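Local coordinates for protein endoglucanase FnCel5A (Fervidobacterium nodosum, PDB 3NCO) that probably hydrolyses the beta-1,4-glycosidic bonds of cellulose, as an endoglucanase of glycosyl hydrolase family 5, at residues A[204-209]-A[239-244]; A[233-238]-A[280-285]; A[247-250]-A[255-258]. All coordinates share one frame; numbering follows the deposited sequence.

Contact 1 of 3, residues A[204-209]-A[239-244]; sequences YYEPFN and RNHFKY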
# COMPACT_ATOMS: atom_id res chain seq x y z
N TYR A 204 -3.97 -8.24 0.62
CA TYR A 204 -4.60 -9.51 0.34
C TYR A 204 -3.80 -10.34 -0.65
O TYR A 204 -3.65 -9.95 -1.81
CB TYR A 204 -6.05 -9.39 -0.16
CG TYR A 204 -6.80 -10.70 -0.01
CD1 TYR A 204 -7.18 -11.17 1.25
CD2 TYR A 204 -7.14 -11.47 -1.14
CE1 TYR A 204 -7.85 -12.41 1.35
CE2 TYR A 204 -7.80 -12.66 -1.05
CZ TYR A 204 -8.16 -13.12 0.19
OH TYR A 204 -8.85 -14.29 0.31
N TYR A 205 -3.34 -11.49 -0.17
CA TYR A 205 -2.57 -12.44 -0.98
C TYR A 205 -2.98 -13.91 -0.74
O TYR A 205 -2.21 -14.83 -1.04
CB TYR A 205 -1.11 -12.30 -0.61
CG TYR A 205 -0.51 -10.99 -1.08
CD1 TYR A 205 -0.21 -10.79 -2.42
CD2 TYR A 205 -0.18 -9.95 -0.15
CE1 TYR A 205 0.38 -9.63 -2.86
CE2 TYR A 205 0.43 -8.78 -0.60
CZ TYR A 205 0.71 -8.61 -1.95
OH TYR A 205 1.33 -7.48 -2.41
N GLU A 206 -4.20 -14.14 -0.25
CA GLU A 206 -4.70 -15.51 -0.09
C GLU A 206 -5.28 -16.04 -1.38
O GLU A 206 -5.92 -15.27 -2.11
CB GLU A 206 -5.76 -15.56 0.99
CG GLU A 206 -5.20 -14.98 2.31
CD GLU A 206 -3.89 -15.65 2.69
OE1 GLU A 206 -3.76 -16.89 2.59
OE2 GLU A 206 -2.93 -14.95 3.05
N PRO A 207 -5.09 -17.34 -1.64
CA PRO A 207 -4.27 -18.35 -0.94
C PRO A 207 -2.80 -18.03 -1.15
O PRO A 207 -2.38 -17.84 -2.31
CB PRO A 207 -4.66 -19.68 -1.64
CG PRO A 207 -5.95 -19.36 -2.30
CD PRO A 207 -5.84 -17.94 -2.75
N PHE A 208 -2.02 -17.91 -0.06
CA PHE A 208 -0.63 -17.49 -0.17
C PHE A 208 0.18 -18.48 -1.00
O PHE A 208 1.10 -18.06 -1.73
CB PHE A 208 -0.02 -17.34 1.22
CG PHE A 208 1.19 -16.48 1.27
CD1 PHE A 208 1.05 -15.10 1.38
CD2 PHE A 208 2.48 -17.03 1.26
CE1 PHE A 208 2.16 -14.26 1.44
CE2 PHE A 208 3.63 -16.17 1.34
CZ PHE A 208 3.44 -14.80 1.44
N ASN A 209 -0.19 -19.77 -0.93
CA ASN A 209 0.53 -20.76 -1.74
C ASN A 209 0.19 -20.64 -3.22
O ASN A 209 0.89 -21.21 -4.08
CB ASN A 209 0.39 -22.20 -1.19
CG ASN A 209 -1.01 -22.80 -1.38
OD1 ASN A 209 -1.96 -22.10 -1.79
ND2 ASN A 209 -1.15 -24.07 -1.03
N ARG A 239 -14.67 -14.00 -0.47
CA ARG A 239 -15.81 -13.25 0.03
C ARG A 239 -15.89 -13.31 1.57
O ARG A 239 -16.17 -12.31 2.22
CB ARG A 239 -17.10 -13.79 -0.61
CG ARG A 239 -18.28 -12.83 -0.31
CD ARG A 239 -19.60 -13.25 -0.90
NE ARG A 239 -19.48 -13.88 -2.21
CZ ARG A 239 -19.29 -13.23 -3.35
NH1 ARG A 239 -19.20 -11.90 -3.35
NH2 ARG A 239 -19.21 -13.90 -4.50
N ASN A 240 -15.69 -14.50 2.15
CA ASN A 240 -15.75 -14.70 3.60
C ASN A 240 -14.69 -13.80 4.25
O ASN A 240 -14.93 -13.14 5.26
CB ASN A 240 -15.56 -16.21 3.93
CG ASN A 240 -15.71 -16.57 5.43
OD1 ASN A 240 -16.81 -16.45 6.02
ND2 ASN A 240 -14.64 -17.06 6.03
N HIS A 241 -13.47 -13.81 3.68
CA HIS A 241 -12.39 -12.96 4.22
C HIS A 241 -12.76 -11.46 4.19
O HIS A 241 -12.52 -10.72 5.16
CB HIS A 241 -11.14 -13.19 3.38
CG HIS A 241 -10.57 -14.57 3.54
ND1 HIS A 241 -9.68 -15.11 2.65
CD2 HIS A 241 -10.77 -15.52 4.50
CE1 HIS A 241 -9.31 -16.31 3.06
NE2 HIS A 241 -9.96 -16.58 4.18
N PHE A 242 -13.23 -10.99 3.05
CA PHE A 242 -13.50 -9.54 2.87
C PHE A 242 -14.74 -9.12 3.67
O PHE A 242 -14.76 -8.00 4.23
CB PHE A 242 -13.72 -9.21 1.39
CG PHE A 242 -12.45 -9.08 0.60
CD1 PHE A 242 -11.42 -10.01 0.72
CD2 PHE A 242 -12.27 -7.98 -0.22
CE1 PHE A 242 -10.21 -9.85 -0.01
CE2 PHE A 242 -11.08 -7.81 -0.93
CZ PHE A 242 -10.08 -8.76 -0.85
N LYS A 243 -15.72 -10.02 3.77
CA LYS A 243 -16.88 -9.76 4.67
C LYS A 243 -16.46 -9.54 6.13
O LYS A 243 -16.98 -8.67 6.86
CB LYS A 243 -17.91 -10.87 4.53
CG LYS A 243 -19.18 -10.65 5.40
CD LYS A 243 -20.19 -11.78 5.16
CE LYS A 243 -19.85 -12.94 6.06
NZ LYS A 243 -21.05 -13.37 6.85
N TYR A 244 -15.50 -10.35 6.60
CA TYR A 244 -14.99 -10.16 7.93
C TYR A 244 -14.43 -8.75 8.09
O TYR A 244 -14.69 -8.08 9.10
CB TYR A 244 -13.92 -11.22 8.20
CG TYR A 244 -13.28 -11.18 9.56
CD1 TYR A 244 -13.98 -11.64 10.67
CD2 TYR A 244 -11.95 -10.78 9.71
CE1 TYR A 244 -13.39 -11.65 11.91
CE2 TYR A 244 -11.35 -10.77 11.03
CZ TYR A 244 -12.12 -11.22 12.09
OH TYR A 244 -11.62 -11.29 13.38

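Contact 2 of 3, residues A[233-238]-A[280-285]; sequences WEVEQI and RRIAEE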
# COMPACT_ATOMS: atom_id res chain seq x y z
N TRP A 233 -16.31 -22.48 -4.48
CA TRP A 233 -15.67 -22.56 -3.15
C TRP A 233 -14.49 -21.62 -3.03
O TRP A 233 -14.24 -21.05 -1.97
CB TRP A 233 -15.29 -24.01 -2.75
CG TRP A 233 -13.94 -24.56 -3.26
CD1 TRP A 233 -13.73 -25.25 -4.42
CD2 TRP A 233 -12.67 -24.52 -2.57
NE1 TRP A 233 -12.40 -25.59 -4.52
CE2 TRP A 233 -11.73 -25.16 -3.41
CE3 TRP A 233 -12.22 -23.96 -1.36
CZ2 TRP A 233 -10.36 -25.27 -3.07
CZ3 TRP A 233 -10.87 -24.08 -1.02
CH2 TRP A 233 -9.96 -24.74 -1.87
N GLU A 234 -13.78 -21.42 -4.14
CA GLU A 234 -12.61 -20.53 -4.18
C GLU A 234 -13.01 -19.06 -4.04
O GLU A 234 -12.41 -18.27 -3.27
CB GLU A 234 -11.88 -20.77 -5.50
CG GLU A 234 -11.17 -22.10 -5.53
CD GLU A 234 -10.49 -22.36 -6.86
OE1 GLU A 234 -11.17 -22.20 -7.90
OE2 GLU A 234 -9.28 -22.72 -6.84
N VAL A 235 -14.06 -18.69 -4.76
CA VAL A 235 -14.63 -17.33 -4.65
C VAL A 235 -15.19 -17.05 -3.23
O VAL A 235 -14.98 -15.98 -2.66
CB VAL A 235 -15.75 -17.14 -5.72
CG1 VAL A 235 -16.40 -15.73 -5.61
CG2 VAL A 235 -15.18 -17.42 -7.12
N GLU A 236 -15.91 -18.02 -2.67
CA GLU A 236 -16.47 -17.89 -1.34
C GLU A 236 -15.37 -17.74 -0.28
O GLU A 236 -15.56 -17.02 0.71
CB GLU A 236 -17.40 -19.09 -1.03
CG GLU A 236 -18.06 -18.98 0.35
CD GLU A 236 -18.70 -17.61 0.61
OE1 GLU A 236 -19.34 -17.04 -0.31
OE2 GLU A 236 -18.55 -17.11 1.74
N GLN A 237 -14.21 -18.38 -0.45
CA GLN A 237 -13.11 -18.16 0.53
C GLN A 237 -12.76 -16.68 0.61
O GLN A 237 -12.58 -16.13 1.71
CB GLN A 237 -11.83 -18.97 0.19
CG GLN A 237 -11.94 -20.52 0.35
CD GLN A 237 -11.66 -20.97 1.80
OE1 GLN A 237 -10.70 -20.48 2.43
NE2 GLN A 237 -12.50 -21.88 2.33
N ILE A 238 -12.67 -16.02 -0.55
CA ILE A 238 -12.30 -14.59 -0.59
C ILE A 238 -13.45 -13.73 -0.03
O ILE A 238 -13.23 -12.81 0.76
CB ILE A 238 -11.94 -14.12 -2.02
CG1 ILE A 238 -10.75 -14.93 -2.53
CG2 ILE A 238 -11.66 -12.57 -2.09
CD1 ILE A 238 -10.38 -14.66 -4.01
N ARG A 280 -10.64 -8.00 -7.15
CA ARG A 280 -11.13 -6.66 -7.50
C ARG A 280 -12.67 -6.53 -7.34
O ARG A 280 -13.17 -5.58 -6.74
CB ARG A 280 -10.72 -6.25 -8.91
CG ARG A 280 -11.35 -4.89 -9.26
CD ARG A 280 -11.20 -4.52 -10.72
NE ARG A 280 -11.79 -5.51 -11.61
CZ ARG A 280 -13.07 -5.55 -11.91
NH1 ARG A 280 -13.54 -6.46 -12.75
NH2 ARG A 280 -13.87 -4.65 -11.38
N ARG A 281 -13.43 -7.48 -7.90
CA ARG A 281 -14.90 -7.41 -7.82
C ARG A 281 -15.39 -7.46 -6.38
O ARG A 281 -16.37 -6.78 -6.05
CB ARG A 281 -15.52 -8.59 -8.55
CG ARG A 281 -15.31 -8.55 -10.06
CD ARG A 281 -16.12 -9.68 -10.80
NE ARG A 281 -16.20 -10.96 -10.04
CZ ARG A 281 -15.71 -12.16 -10.42
NH1 ARG A 281 -15.08 -12.32 -11.58
NH2 ARG A 281 -15.87 -13.23 -9.63
N ILE A 282 -14.76 -8.29 -5.55
CA ILE A 282 -15.23 -8.45 -4.17
C ILE A 282 -14.84 -7.22 -3.33
O ILE A 282 -15.62 -6.77 -2.47
CB ILE A 282 -14.73 -9.77 -3.54
CG1 ILE A 282 -15.40 -10.96 -4.28
CG2 ILE A 282 -15.00 -9.81 -2.01
CD1 ILE A 282 -14.90 -12.35 -3.83
N ALA A 283 -13.67 -6.64 -3.61
CA ALA A 283 -13.34 -5.37 -2.96
C ALA A 283 -14.37 -4.30 -3.37
O ALA A 283 -14.83 -3.53 -2.53
CB ALA A 283 -11.88 -4.91 -3.32
N GLU A 284 -14.78 -4.28 -4.65
CA GLU A 284 -15.75 -3.27 -5.09
C GLU A 284 -17.07 -3.49 -4.35
O GLU A 284 -17.72 -2.50 -3.90
CB GLU A 284 -15.98 -3.34 -6.61
CG GLU A 284 -14.84 -2.73 -7.41
CD GLU A 284 -14.91 -3.17 -8.89
OE1 GLU A 284 -15.90 -3.85 -9.27
OE2 GLU A 284 -13.96 -2.85 -9.66
N GLU A 285 -17.47 -4.76 -4.21
CA GLU A 285 -18.76 -5.11 -3.62
C GLU A 285 -18.84 -4.63 -2.17
O GLU A 285 -19.91 -4.21 -1.70
CB GLU A 285 -19.02 -6.61 -3.76
CG GLU A 285 -20.12 -7.19 -2.88
CD GLU A 285 -20.00 -8.73 -2.73
OE1 GLU A 285 -19.24 -9.36 -3.55
OE2 GLU A 285 -20.69 -9.30 -1.82

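Contact 3 of 3, residues A[247-250]-A[255-258]; sequences EWAK and PIFL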
# COMPACT_ATOMS: atom_id res chain seq x y z
N GLU A 247 -17.41 -6.16 7.95
CA GLU A 247 -18.18 -6.05 9.20
C GLU A 247 -17.40 -5.28 10.30
O GLU A 247 -17.98 -4.44 11.03
CB GLU A 247 -18.60 -7.45 9.70
CG GLU A 247 -19.52 -8.19 8.70
CD GLU A 247 -19.85 -9.64 9.12
OE1 GLU A 247 -19.12 -10.22 9.98
OE2 GLU A 247 -20.82 -10.22 8.57
N TRP A 248 -16.11 -5.56 10.41
CA TRP A 248 -15.28 -4.80 11.36
C TRP A 248 -15.24 -3.30 11.06
O TRP A 248 -15.39 -2.47 11.97
CB TRP A 248 -13.85 -5.40 11.43
CG TRP A 248 -12.96 -4.69 12.37
CD1 TRP A 248 -12.75 -4.98 13.68
CD2 TRP A 248 -12.14 -3.53 12.08
NE1 TRP A 248 -11.87 -4.07 14.24
CE2 TRP A 248 -11.47 -3.18 13.28
CE3 TRP A 248 -11.90 -2.77 10.91
CZ2 TRP A 248 -10.54 -2.09 13.35
CZ3 TRP A 248 -11.00 -1.67 10.99
CH2 TRP A 248 -10.33 -1.36 12.20
N ALA A 249 -15.01 -2.97 9.78
CA ALA A 249 -14.93 -1.56 9.41
C ALA A 249 -16.26 -0.80 9.65
O ALA A 249 -16.24 0.39 10.04
CB ALA A 249 -14.47 -1.44 7.99
N LYS A 250 -17.38 -1.46 9.36
CA LYS A 250 -18.67 -0.80 9.61
C LYS A 250 -18.85 -0.58 11.11
O LYS A 250 -19.39 0.46 11.55
CB LYS A 250 -19.78 -1.67 9.08
CG LYS A 250 -19.89 -1.68 7.57
CD LYS A 250 -20.83 -2.81 7.36
CE LYS A 250 -21.26 -3.00 5.99
NZ LYS A 250 -22.16 -4.19 6.19
N PRO A 255 -13.30 3.78 6.79
CA PRO A 255 -13.24 3.20 5.44
C PRO A 255 -12.04 2.27 5.30
O PRO A 255 -11.10 2.35 6.09
CB PRO A 255 -12.98 4.40 4.53
CG PRO A 255 -12.93 5.61 5.39
CD PRO A 255 -12.79 5.16 6.82
N ILE A 256 -12.08 1.42 4.26
CA ILE A 256 -11.05 0.41 4.04
C ILE A 256 -10.44 0.56 2.64
O ILE A 256 -11.17 0.59 1.63
CB ILE A 256 -11.69 -1.01 4.11
CG1 ILE A 256 -12.18 -1.29 5.52
CG2 ILE A 256 -10.72 -2.09 3.61
CD1 ILE A 256 -11.04 -1.58 6.54
N PHE A 257 -9.09 0.54 2.59
CA PHE A 257 -8.30 0.49 1.33
C PHE A 257 -7.57 -0.84 1.29
O PHE A 257 -6.82 -1.22 2.21
CB PHE A 257 -7.32 1.67 1.41
CG PHE A 257 -6.18 1.65 0.44
CD1 PHE A 257 -6.32 1.45 -0.94
CD2 PHE A 257 -4.93 1.99 0.96
CE1 PHE A 257 -5.18 1.59 -1.75
CE2 PHE A 257 -3.82 2.08 0.17
CZ PHE A 257 -3.93 1.94 -1.17
N LEU A 258 -7.82 -1.60 0.23
CA LEU A 258 -7.05 -2.81 0.01
C LEU A 258 -5.75 -2.36 -0.69
O LEU A 258 -5.75 -2.16 -1.93
CB LEU A 258 -7.89 -3.72 -0.94
CG LEU A 258 -7.17 -4.94 -1.57
CD1 LEU A 258 -6.63 -5.80 -0.44
CD2 LEU A 258 -8.08 -5.79 -2.50

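Contact 1 of 3, residues A[204-209]-A[239-244]
Phe242 drives the edge of its ring into one face of Tyr204, an edge-to-face pair whose centroids lie 4.8 Å apart with planes at 81°. The touching atom is Phe242 CE1, which stands over the centre of the tyrosine ring and comes within 3.5 Å of Tyr204 CG. On the opposite face the backbone N of Glu206 lies over the ring centre, so the phenol is held between a phenyl edge and its own chain two residues on. Tyr204 can reach out this way because its CG is anti to the backbone N (chi1 -162°), which carries the ring toward the helix. At the far end of the same ring, Tyr204 OH and His241 ND1 share a hydrogen bond of 2.6 Å in which either may be the donor. ND1 lies in the plane of the phenol, while the two rings meet rim to rim with planes at 60°. Strand 198-204 leads into this segment, in the closed eight-stranded parallel barrel that is the (beta/alpha)8 fold of family 5 cellulases, and His241 and Phe242 belong to helix 232-252, which packs outside it. Beyond the hydrogen bond, Glu206 CB brushes His241 CE1 at 4.2 Å. A phenylalanine in place of Tyr204 would keep the aromatic pair but would probably leave His241 ND1 without this partner and its imidazole freer to turn. Elsewhere His241 stacks on Tyr184, and Phe242 makes a second edge-to-face pair with Phe202 of strand 198-204.

Contact 2 of 3, residues A[233-238]-A[280-285]
Two neighbouring helices on the outer layer of the TIM barrel, 232-252 and 269-285, meet here through Val235, Ile238 and Ile282. The strand that separates them in sequence, 256-261, lies in the barrel wall, so the contact joins two helices that are neighbours on the outside of the barrel. The side chains that meet are all apolar, and the contact is small, with 168 Å² buried over both sides. Ile282 carries the contact: its side chain points at the opposing helix, and its terminal CD1 does all the close touching. That methyl comes against Ile238 CG2 at 3.7 Å and lies 3.9 Å from Ile238 CB, so it rests on the branch point of the partner. Ile238 presents this branch because its CG2 is anti to the backbone N, while CG1 is anti to the carbonyl carbon (chi1 -61°). Ile282 has the same first torsion, and its CD1 is carried to the far end of an extended chain (chi2 175°), which lets a single methyl bridge the gap between the backbones. The nearest CA atoms, those of Ile238 and Ile282, are 7.7 Å apart. One helical turn before Ile238, Val235 CG1 lies 4.1 Å from the same Ile282 CD1, a looser approach. Around the site, Trp228 packs on both Val235 and Ile238, and Thr278 of helix 269-285 also touches both; Ile282 in turn packs on Arg239 and Phe242. Between the helices, Ile282 CD1 is also 3.8 Å from the backbone O of Val235.

Contact 3 of 3, residues A[247-250]-A[255-258]
Both side-chain torsions of Ile256 are near -70° (chi1 -66°, chi2 -74°), a folded form that lays CG1 and CD1 together against Ala249 instead of extending the chain. With CG1 anti to the carbonyl carbon, the longer branch turns to the helix, and the bend at chi2 brings CD1 back beside the same methyl. Ala249 CB thus meets two successive carbons of one chain: CG1 at 3.4 Å and CD1 at 3.7 Å. The first is tighter than usual van der Waals contact between carbons, a sign of close packing between helix and strand at this point. Trp248 approaches from one side. With CG anti to the backbone N, its indole swings alongside Ile256, so that the edge atom CZ3 comes to 4.5 Å of Ile256 CD1, which lies near the ring plane.

The helix is 232-252 and the strand is 256-261, joined by a short turn, so this is the point where the chain leaves a peripheral helix and enters the next strand of the beta/alpha barrel. Ile256 also packs on Val200 and Phe202 of the adjacent strand 198-204 and on Phe288, filling the layer between strands and helix. The indole of Trp248 has further neighbours in Val187, Leu192 and Val254.

All the atoms meeting here are carbon, and Ala249 and Ile256 are both buried. The short alanine side chain allows the close approach of helix and strand, with Ala249 and Pro255 6.4 Å apart at their CA atoms; with only carbons meeting, the contact probably rests on shape fit and exclusion of water.

Running from the N terminus, the chain leaves barrel strand 198-204 at contact 1, makes a long excursion, and returns through helix 232-252. There contact 2 opens at 233-238, just before 239-244 closes the loop of contact 1. Contact 3 opens further along the same helix and closes after four intervening residues, at the start of strand 256-261. Contact 2 closes last, at 280-285 on helix 269-285, so contacts 1 and 2 cross, while contact 3 falls within the span of contact 2. Helix 232-252 serves all three. Contacts 1 and 2 join directly through the Arg239–Glu285 salt bridge, and Leu258 packs on Tyr204, Phe242 and Ala283, linking contact 3 to both.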